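Local atomic coordinates of dihydrodipicolinate synthase (Oceanobacillus iheyensis HTE831, PDB entry 3D0C), a protein that probably catalyses the condensation of pyruvate with aspartate semialdehyde that opens the lysine branch of biosynthesis, using a TIM-barrel fold. Residues I238-V241 with W242-V245. The protein carries 1 engineered substitution. Numbering follows the deposited sequence.
Sequences IWDV and WEDV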
loop_
_atom_site.group_PDB
_atom_site.type_symbol
_atom_site.label_atom_id
_atom_site.label_comp_id
_atom_site.label_asym_id
_atom_site.label_seq_id
_atom_site.Cartn_x
_atom_site.Cartn_y
_atom_site.Cartn_z
ATOM N N ILE A 238 30.401 17.810 -3.811
ATOM C CA ILE A 238 29.046 17.370 -3.494
ATOM C C ILE A 238 28.133 17.593 -4.697
ATOM O O ILE A 238 27.462 16.672 -5.172
ATOM C CB ILE A 238 28.489 18.148 -2.287
ATOM C CG1 ILE A 238 29.236 17.743 -1.014
ATOM C CG2 ILE A 238 26.996 17.899 -2.155
ATOM C CD1 ILE A 238 28.851 18.553 0.221
ATOM N N TRP A 239 28.118 18.829 -5.186
ATOM C CA TRP A 239 27.302 19.199 -6.335
ATOM C C TRP A 239 27.717 18.464 -7.612
ATOM O O TRP A 239 26.865 18.122 -8.427
ATOM C CB TRP A 239 27.378 20.713 -6.570
ATOM C CG TRP A 239 26.736 21.539 -5.492
ATOM C CD1 TRP A 239 27.139 22.772 -5.057
ATOM C CD2 TRP A 239 25.562 21.211 -4.733
ATOM N NE1 TRP A 239 26.290 23.232 -4.076
ATOM C CE2 TRP A 239 25.312 22.295 -3.860
ATOM C CE3 TRP A 239 24.694 20.112 -4.711
ATOM C CZ2 TRP A 239 24.235 22.307 -2.968
ATOM C CZ3 TRP A 239 23.624 20.125 -3.827
ATOM C CH2 TRP A 239 23.402 21.217 -2.969
ATOM N N ASP A 240 29.014 18.234 -7.805
ATOM C CA ASP A 240 29.471 17.527 -9.007
ATOM C C ASP A 240 28.987 16.067 -9.018
ATOM O O ASP A 240 28.488 15.587 -10.037
ATOM C CB ASP A 240 31.003 17.553 -9.105
ATOM C CG ASP A 240 31.544 18.889 -9.608
ATOM O OD1 ASP A 240 30.767 19.727 -10.126
ATOM O OD2 ASP A 240 32.767 19.099 -9.490
ATOM N N VAL A 241 29.138 15.362 -7.897
ATOM C CA VAL A 241 28.702 13.961 -7.844
ATOM C C VAL A 241 27.189 13.905 -7.971
ATOM O O VAL A 241 26.642 13.020 -8.637
ATOM C CB VAL A 241 29.106 13.260 -6.523
ATOM C CG1 VAL A 241 28.664 11.788 -6.550
ATOM C CG2 VAL A 241 30.611 13.348 -6.328
ATOM N N TRP A 242 26.534 14.871 -7.333
ATOM C CA TRP A 242 25.082 15.000 -7.340
ATOM C C TRP A 242 24.550 15.117 -8.765
ATOM O O TRP A 242 23.643 14.381 -9.156
ATOM C CB TRP A 242 24.683 16.236 -6.523
ATOM C CG TRP A 242 23.242 16.616 -6.598
ATOM C CD1 TRP A 242 22.187 15.985 -6.001
ATOM C CD2 TRP A 242 22.697 17.742 -7.288
ATOM N NE1 TRP A 242 21.019 16.652 -6.275
ATOM C CE2 TRP A 242 21.303 17.737 -7.064
ATOM C CE3 TRP A 242 23.252 18.760 -8.074
ATOM C CZ2 TRP A 242 20.456 18.710 -7.598
ATOM C CZ3 TRP A 242 22.408 19.728 -8.605
ATOM C CH2 TRP A 242 21.025 19.694 -8.363
ATOM N N GLU A 243 25.110 16.047 -9.538
ATOM C CA GLU A 243 24.687 16.243 -10.925
ATOM C C GLU A 243 24.912 14.983 -11.749
ATOM O O GLU A 243 24.184 14.715 -12.708
ATOM C CB GLU A 243 25.489 17.358 -11.601
ATOM C CG GLU A 243 25.507 18.678 -10.888
ATOM C CD GLU A 243 26.240 19.724 -11.698
ATOM O OE1 GLU A 243 27.387 19.456 -12.114
ATOM O OE2 GLU A 243 25.666 20.806 -11.922
ATOM N N ASP A 244 25.940 14.230 -11.375
ATOM C CA ASP A 244 26.315 13.010 -12.082
ATOM C C ASP A 244 25.357 11.837 -11.871
ATOM O O ASP A 244 25.148 11.039 -12.786
ATOM C CB ASP A 244 27.737 12.597 -11.673
ATOM C CG ASP A 244 28.293 11.466 -12.529
ATOM O OD1 ASP A 244 28.313 11.612 -13.770
ATOM O OD2 ASP A 244 28.721 10.436 -11.960
ATOM N N VAL A 245 24.766 11.734 -10.682
ATOM C CA VAL A 245 23.857 10.623 -10.392
ATOM C C VAL A 245 22.368 10.950 -10.504
ATOM O O VAL A 245 21.535 10.043 -10.627
ATOM C CB VAL A 245 24.117 10.050 -8.985
ATOM C CG1 VAL A 245 25.546 9.553 -8.884
ATOM C CG2 VAL A 245 23.834 11.109 -7.928
#
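Trp239 and Trp242 meet as a T-shaped (edge-to-face) indole pair one turn apart on the alpha-helix 235-257, which follows the eight-stranded TIM barrel in the chain. Trp242 CB sits 3.1 Å from Ile238 O, the oxygen that also accepts the backbone hydrogen bond from Trp242 N. From there CG, anti to the backbone N (chi1 172°), sends the indole outward from the helix, beside the Trp239 ring. CD2 comes next, 4.0 Å from Trp239 CE3, and the following ring atom, Trp242 CE3, lies 3.9 Å from that same carbon. Trp239 therefore puts the edge of its six-membered ring over one face of Trp242, toward the rim, with the two planes at 66°. At the far side of the indole, Trp242 NE1 donates to Lys198 O of helix 196-206, where Pro201 touches both tryptophans. The two rings thus tie helix 235-257 to that barrel helix.

On another side of the helix, Asp240 and Glu243 run side by side, and Asp240 OD1 stands 3.9 Å from Glu243 OE1; two like charges this near probably repel mildly. Asp244 instead reaches a salt bridge with Lys222. In the backbone, Asp244 N donates to Asp240 O (3.2 Å). Val245 N binds Val241 O at 3.1 Å with an N-H...O angle of 137°.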